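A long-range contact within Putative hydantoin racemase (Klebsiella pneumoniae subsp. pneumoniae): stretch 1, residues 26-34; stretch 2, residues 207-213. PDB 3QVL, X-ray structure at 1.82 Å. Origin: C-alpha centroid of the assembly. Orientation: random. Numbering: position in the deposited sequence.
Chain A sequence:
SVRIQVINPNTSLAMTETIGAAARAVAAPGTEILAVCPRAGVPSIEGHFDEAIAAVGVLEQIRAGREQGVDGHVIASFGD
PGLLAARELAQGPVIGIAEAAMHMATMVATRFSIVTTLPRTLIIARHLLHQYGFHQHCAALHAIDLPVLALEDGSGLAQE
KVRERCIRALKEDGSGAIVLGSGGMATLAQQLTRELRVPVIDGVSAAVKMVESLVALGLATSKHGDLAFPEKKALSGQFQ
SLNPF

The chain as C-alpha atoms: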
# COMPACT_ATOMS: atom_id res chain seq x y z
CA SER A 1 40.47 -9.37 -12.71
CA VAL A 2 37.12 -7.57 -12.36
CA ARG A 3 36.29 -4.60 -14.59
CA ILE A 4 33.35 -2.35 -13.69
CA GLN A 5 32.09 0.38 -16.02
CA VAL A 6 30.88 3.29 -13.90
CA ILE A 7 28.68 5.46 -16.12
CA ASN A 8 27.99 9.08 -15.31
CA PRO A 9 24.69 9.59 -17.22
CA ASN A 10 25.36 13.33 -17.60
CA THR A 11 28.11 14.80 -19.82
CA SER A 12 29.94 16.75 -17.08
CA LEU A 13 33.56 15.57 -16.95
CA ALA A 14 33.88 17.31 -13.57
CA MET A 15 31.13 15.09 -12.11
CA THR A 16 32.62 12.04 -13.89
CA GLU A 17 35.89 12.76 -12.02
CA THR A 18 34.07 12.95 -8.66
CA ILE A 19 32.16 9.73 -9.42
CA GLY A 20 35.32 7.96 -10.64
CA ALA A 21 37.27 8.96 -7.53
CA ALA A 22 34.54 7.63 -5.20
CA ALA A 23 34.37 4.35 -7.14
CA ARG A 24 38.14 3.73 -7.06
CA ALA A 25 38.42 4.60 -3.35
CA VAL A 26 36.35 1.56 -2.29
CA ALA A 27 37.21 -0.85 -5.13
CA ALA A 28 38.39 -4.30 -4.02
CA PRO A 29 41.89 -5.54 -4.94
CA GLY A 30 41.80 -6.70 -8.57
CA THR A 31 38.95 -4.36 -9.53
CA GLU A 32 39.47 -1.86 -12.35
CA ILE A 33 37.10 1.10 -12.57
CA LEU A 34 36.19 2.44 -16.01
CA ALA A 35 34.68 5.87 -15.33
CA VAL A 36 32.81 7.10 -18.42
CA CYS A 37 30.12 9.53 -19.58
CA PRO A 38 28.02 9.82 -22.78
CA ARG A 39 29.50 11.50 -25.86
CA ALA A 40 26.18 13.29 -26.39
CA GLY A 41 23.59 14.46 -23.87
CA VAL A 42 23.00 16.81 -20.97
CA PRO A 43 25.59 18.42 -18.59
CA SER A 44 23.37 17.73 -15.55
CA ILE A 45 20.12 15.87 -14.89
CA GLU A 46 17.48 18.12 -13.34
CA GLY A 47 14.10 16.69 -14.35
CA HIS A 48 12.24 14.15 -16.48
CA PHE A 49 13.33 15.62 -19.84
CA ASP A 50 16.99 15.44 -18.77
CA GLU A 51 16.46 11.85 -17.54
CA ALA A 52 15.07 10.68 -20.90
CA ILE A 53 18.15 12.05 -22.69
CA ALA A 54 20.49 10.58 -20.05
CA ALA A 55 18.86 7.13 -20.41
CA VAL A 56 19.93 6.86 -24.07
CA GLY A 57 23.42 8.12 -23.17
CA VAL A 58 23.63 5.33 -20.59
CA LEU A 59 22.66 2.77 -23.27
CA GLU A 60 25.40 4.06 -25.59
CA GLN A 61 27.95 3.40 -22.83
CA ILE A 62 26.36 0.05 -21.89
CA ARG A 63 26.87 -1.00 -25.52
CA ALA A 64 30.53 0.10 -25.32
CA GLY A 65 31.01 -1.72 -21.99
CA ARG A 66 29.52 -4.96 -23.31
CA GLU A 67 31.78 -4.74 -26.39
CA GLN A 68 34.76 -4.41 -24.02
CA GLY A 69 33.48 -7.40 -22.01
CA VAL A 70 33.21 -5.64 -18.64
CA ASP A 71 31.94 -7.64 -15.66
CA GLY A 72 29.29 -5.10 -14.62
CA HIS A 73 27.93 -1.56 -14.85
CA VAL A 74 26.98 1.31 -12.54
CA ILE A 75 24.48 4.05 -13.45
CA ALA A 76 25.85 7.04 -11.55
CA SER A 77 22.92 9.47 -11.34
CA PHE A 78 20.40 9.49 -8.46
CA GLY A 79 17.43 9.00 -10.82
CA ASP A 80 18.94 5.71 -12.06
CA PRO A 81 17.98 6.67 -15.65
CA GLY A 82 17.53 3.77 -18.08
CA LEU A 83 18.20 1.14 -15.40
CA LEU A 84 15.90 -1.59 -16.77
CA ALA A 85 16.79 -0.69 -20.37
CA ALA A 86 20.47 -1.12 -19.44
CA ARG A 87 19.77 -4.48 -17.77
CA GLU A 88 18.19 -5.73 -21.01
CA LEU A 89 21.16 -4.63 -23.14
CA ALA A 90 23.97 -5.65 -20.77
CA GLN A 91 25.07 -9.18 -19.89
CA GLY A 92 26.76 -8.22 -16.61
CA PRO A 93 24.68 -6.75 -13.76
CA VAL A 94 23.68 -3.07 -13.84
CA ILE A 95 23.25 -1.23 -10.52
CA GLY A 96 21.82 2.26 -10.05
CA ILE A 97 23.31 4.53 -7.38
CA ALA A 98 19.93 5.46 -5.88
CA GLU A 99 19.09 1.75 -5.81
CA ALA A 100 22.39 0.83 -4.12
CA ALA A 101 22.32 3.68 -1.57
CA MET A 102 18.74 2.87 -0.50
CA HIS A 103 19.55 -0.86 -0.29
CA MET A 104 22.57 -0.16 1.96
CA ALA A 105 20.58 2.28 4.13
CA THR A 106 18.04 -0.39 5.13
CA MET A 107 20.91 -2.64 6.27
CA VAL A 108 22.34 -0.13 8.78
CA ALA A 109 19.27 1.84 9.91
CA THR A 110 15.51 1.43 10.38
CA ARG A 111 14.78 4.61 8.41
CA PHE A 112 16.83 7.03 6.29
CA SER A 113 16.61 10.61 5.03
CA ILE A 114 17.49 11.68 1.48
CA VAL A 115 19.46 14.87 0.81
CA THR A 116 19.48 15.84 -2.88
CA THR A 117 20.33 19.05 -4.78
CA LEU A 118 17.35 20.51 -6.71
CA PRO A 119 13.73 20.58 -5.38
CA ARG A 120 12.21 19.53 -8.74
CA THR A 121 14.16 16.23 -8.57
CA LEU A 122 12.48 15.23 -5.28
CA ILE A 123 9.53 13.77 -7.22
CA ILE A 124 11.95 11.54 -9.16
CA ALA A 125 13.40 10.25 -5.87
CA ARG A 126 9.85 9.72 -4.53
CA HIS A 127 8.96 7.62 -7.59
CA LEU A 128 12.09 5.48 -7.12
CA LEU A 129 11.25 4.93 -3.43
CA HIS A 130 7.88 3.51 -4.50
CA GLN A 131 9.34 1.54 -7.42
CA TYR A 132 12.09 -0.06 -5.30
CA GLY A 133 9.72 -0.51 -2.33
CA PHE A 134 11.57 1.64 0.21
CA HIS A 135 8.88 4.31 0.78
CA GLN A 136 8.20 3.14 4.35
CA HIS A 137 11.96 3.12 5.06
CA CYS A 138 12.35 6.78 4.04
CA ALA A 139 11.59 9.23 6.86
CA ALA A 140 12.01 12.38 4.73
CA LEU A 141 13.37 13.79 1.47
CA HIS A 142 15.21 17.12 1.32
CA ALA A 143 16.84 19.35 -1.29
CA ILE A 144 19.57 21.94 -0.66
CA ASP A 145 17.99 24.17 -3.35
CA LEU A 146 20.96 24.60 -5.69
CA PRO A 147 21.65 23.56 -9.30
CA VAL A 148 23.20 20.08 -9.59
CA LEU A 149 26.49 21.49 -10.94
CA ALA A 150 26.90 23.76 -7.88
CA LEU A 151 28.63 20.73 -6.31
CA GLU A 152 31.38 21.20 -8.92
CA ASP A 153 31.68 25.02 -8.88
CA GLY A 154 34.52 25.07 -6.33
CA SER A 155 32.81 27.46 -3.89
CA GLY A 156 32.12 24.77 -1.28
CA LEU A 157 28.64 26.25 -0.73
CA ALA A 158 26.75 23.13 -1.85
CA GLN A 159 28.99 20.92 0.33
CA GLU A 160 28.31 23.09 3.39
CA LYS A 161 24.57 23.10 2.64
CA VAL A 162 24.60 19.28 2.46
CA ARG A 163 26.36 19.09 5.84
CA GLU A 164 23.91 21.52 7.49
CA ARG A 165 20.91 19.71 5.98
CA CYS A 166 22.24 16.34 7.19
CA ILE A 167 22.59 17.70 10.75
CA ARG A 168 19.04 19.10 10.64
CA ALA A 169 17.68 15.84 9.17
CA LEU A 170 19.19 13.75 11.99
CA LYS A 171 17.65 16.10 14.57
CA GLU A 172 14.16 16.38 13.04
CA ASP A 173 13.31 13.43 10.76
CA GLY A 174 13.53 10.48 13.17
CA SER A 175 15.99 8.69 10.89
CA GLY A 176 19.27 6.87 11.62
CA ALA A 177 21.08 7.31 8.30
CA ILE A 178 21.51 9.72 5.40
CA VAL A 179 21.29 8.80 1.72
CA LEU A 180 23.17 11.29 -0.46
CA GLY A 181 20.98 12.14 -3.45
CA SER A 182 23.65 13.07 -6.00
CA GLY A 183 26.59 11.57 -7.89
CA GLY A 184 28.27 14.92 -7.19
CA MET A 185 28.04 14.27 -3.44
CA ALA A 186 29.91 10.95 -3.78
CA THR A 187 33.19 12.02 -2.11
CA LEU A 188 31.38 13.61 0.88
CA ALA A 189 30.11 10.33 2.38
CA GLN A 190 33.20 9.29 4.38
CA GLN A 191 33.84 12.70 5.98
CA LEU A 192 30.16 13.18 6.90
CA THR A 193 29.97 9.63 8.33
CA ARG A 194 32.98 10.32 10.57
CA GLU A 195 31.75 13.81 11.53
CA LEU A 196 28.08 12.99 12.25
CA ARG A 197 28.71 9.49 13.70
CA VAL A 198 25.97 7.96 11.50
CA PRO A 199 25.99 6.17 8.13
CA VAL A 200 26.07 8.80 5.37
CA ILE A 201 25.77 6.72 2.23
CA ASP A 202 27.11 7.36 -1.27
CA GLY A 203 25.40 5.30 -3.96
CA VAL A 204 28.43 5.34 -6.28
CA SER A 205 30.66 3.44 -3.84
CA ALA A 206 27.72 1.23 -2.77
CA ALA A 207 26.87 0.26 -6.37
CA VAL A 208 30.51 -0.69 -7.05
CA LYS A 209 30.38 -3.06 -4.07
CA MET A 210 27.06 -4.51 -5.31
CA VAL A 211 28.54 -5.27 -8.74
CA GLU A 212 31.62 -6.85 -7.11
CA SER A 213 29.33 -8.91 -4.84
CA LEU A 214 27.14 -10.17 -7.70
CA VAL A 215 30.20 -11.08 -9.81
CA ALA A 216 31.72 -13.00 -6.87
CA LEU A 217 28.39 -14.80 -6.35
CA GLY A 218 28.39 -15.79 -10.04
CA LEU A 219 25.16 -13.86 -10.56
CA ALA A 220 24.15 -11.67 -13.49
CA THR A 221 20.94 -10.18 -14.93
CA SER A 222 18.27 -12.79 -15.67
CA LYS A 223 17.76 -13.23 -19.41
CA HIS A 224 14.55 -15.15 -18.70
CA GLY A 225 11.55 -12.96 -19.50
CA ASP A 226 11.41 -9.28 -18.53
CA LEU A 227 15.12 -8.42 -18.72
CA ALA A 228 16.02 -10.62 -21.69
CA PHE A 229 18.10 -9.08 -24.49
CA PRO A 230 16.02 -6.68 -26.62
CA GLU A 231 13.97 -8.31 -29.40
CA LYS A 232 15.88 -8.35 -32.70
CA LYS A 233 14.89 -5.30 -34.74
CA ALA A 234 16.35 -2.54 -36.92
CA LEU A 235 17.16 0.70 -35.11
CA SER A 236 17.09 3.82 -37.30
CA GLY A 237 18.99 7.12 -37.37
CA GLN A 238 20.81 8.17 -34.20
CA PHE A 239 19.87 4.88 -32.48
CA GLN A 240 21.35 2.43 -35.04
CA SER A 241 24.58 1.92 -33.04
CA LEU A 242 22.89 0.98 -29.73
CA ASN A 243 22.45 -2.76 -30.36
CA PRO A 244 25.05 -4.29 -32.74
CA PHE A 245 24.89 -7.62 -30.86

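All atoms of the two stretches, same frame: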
# COMPACT_ATOMS: atom_id res chain seq x y z
N VAL A 26 36.91 2.72 -3.00
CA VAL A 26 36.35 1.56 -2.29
C VAL A 26 36.52 0.24 -3.04
O VAL A 26 36.18 -0.82 -2.52
CB VAL A 26 34.85 1.76 -1.94
CG1 VAL A 26 34.66 2.99 -1.05
CG2 VAL A 26 34.01 1.85 -3.21
N ALA A 27 37.03 0.32 -4.27
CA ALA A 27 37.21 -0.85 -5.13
C ALA A 27 38.09 -1.91 -4.48
O ALA A 27 39.14 -1.59 -3.92
CB ALA A 27 37.78 -0.43 -6.48
N ALA A 28 37.65 -3.16 -4.56
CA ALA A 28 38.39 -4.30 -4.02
C ALA A 28 39.67 -4.54 -4.82
O ALA A 28 39.76 -4.14 -5.98
CB ALA A 28 37.51 -5.55 -4.02
N PRO A 29 40.69 -5.17 -4.19
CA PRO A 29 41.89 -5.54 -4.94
C PRO A 29 41.55 -6.39 -6.16
O PRO A 29 40.80 -7.36 -6.05
CB PRO A 29 42.69 -6.37 -3.92
CG PRO A 29 42.27 -5.84 -2.61
CD PRO A 29 40.82 -5.48 -2.75
N GLY A 30 42.08 -6.01 -7.32
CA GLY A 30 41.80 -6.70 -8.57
C GLY A 30 40.69 -6.07 -9.40
O GLY A 30 40.45 -6.48 -10.54
N THR A 31 40.02 -5.07 -8.83
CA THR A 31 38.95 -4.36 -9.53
C THR A 31 39.47 -3.12 -10.25
O THR A 31 40.11 -2.26 -9.64
CB THR A 31 37.80 -3.97 -8.57
OG1 THR A 31 37.17 -5.15 -8.05
CG2 THR A 31 36.74 -3.13 -9.28
N GLU A 32 39.19 -3.05 -11.54
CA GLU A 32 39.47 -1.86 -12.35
C GLU A 32 38.18 -1.09 -12.59
O GLU A 32 37.16 -1.66 -12.98
CB GLU A 32 40.11 -2.26 -13.68
CG GLU A 32 40.56 -1.07 -14.54
CD GLU A 32 41.01 -1.47 -15.94
OE1 GLU A 32 41.13 -2.68 -16.22
OE2 GLU A 32 41.23 -0.57 -16.77
N ILE A 33 38.23 0.22 -12.33
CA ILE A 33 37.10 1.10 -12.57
C ILE A 33 37.26 1.81 -13.91
O ILE A 33 38.29 2.43 -14.18
CB ILE A 33 36.93 2.14 -11.43
CG1 ILE A 33 36.69 1.46 -10.07
CG2 ILE A 33 35.83 3.17 -11.76
CD1 ILE A 33 35.42 0.60 -9.97
N LEU A 34 36.24 1.70 -14.76
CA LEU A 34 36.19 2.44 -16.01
C LEU A 34 35.13 3.54 -15.91
O LEU A 34 33.94 3.31 -16.16
CB LEU A 34 35.91 1.51 -17.20
CG LEU A 34 36.93 0.42 -17.53
CD1 LEU A 34 36.35 -0.54 -18.57
CD2 LEU A 34 38.25 0.99 -18.02
N ALA A 207 27.18 0.98 -5.13
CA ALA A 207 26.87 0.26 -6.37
C ALA A 207 28.07 -0.55 -6.87
O ALA A 207 27.90 -1.67 -7.36
CB ALA A 207 26.40 1.22 -7.45
N VAL A 208 29.27 0.01 -6.72
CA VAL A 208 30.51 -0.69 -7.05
C VAL A 208 30.62 -1.98 -6.25
O VAL A 208 30.93 -3.04 -6.80
CB VAL A 208 31.75 0.22 -6.83
CG1 VAL A 208 33.05 -0.59 -6.90
CG2 VAL A 208 31.78 1.34 -7.86
N LYS A 209 30.33 -1.90 -4.95
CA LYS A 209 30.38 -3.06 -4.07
C LYS A 209 29.30 -4.09 -4.41
O LYS A 209 29.52 -5.29 -4.24
CB LYS A 209 30.27 -2.65 -2.59
CG LYS A 209 31.32 -1.63 -2.10
CD LYS A 209 32.75 -1.95 -2.55
CE LYS A 209 33.37 -3.09 -1.76
NZ LYS A 209 34.75 -3.37 -2.23
N MET A 210 28.15 -3.62 -4.88
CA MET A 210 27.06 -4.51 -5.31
C MET A 210 27.43 -5.30 -6.56
O MET A 210 27.17 -6.50 -6.64
CB MET A 210 25.75 -3.74 -5.52
CG MET A 210 25.11 -3.17 -4.26
SD MET A 210 24.90 -4.34 -2.90
CE MET A 210 26.40 -4.05 -1.96
N VAL A 211 28.05 -4.62 -7.52
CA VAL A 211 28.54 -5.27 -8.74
C VAL A 211 29.60 -6.32 -8.40
O VAL A 211 29.51 -7.46 -8.85
CB VAL A 211 29.10 -4.25 -9.77
CG1 VAL A 211 29.71 -4.97 -10.97
CG2 VAL A 211 28.01 -3.30 -10.23
N GLU A 212 30.57 -5.94 -7.57
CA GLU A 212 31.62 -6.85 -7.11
C GLU A 212 31.03 -8.07 -6.40
O GLU A 212 31.48 -9.20 -6.62
CB GLU A 212 32.58 -6.14 -6.16
CG GLU A 212 33.57 -5.21 -6.85
CD GLU A 212 34.42 -4.43 -5.86
OE1 GLU A 212 34.01 -4.26 -4.70
OE2 GLU A 212 35.51 -3.97 -6.26
N SER A 213 30.02 -7.84 -5.57
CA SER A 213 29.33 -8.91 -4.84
C SER A 213 28.63 -9.88 -5.78
O SER A 213 28.80 -11.10 -5.65
CB SER A 213 28.33 -8.32 -3.84
OG SER A 213 29.00 -7.57 -2.84

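Two charged side chains from the helix, Lys209 and Glu212, tie it to the segment and turn that lead into strand 31-34. One helical turn apart, they form a salt bridge, Lys209 NZ to Glu212 OE1 at 2.7 Å, which leaves OE2 of the carboxylate free for the other stretch. OE2 accepts twice: from the backbone, Ala28 N to Glu212 OE2 at 2.9 Å with an N-H...O angle of 160°, and from the hydroxyl, Thr31 OG1 to Glu212 OE2 at 2.7 Å. The two donors sit on the first and last residues of a type II turn closed by Thr31 N to Ala28 O at 3.0 Å, so one oxygen grips both ends of it. Gly30, at phi/psi 96/-7, suits the turn because a CB there would be jammed against the preceding carbonyl oxygen.

Lys209 starts sideways but curls through three m rotamers before an extended chi4 (179°), bringing NZ to the other stretch, where it donates to a backbone carbonyl, Lys209 NZ to Val26 O at 2.9 Å, while its aliphatic part packs on valine, Lys209 CD to Val26 CG2 at 4.1 Å.

Beside this polar cluster, the CA-to-CB bond of Val208 points toward the other stretch, and Val208 CG1 meets Ile33 CD1 at 4.1 Å. The stretches bury 284 Å² in total, with Val26 and Glu212 each covered by 54 Å².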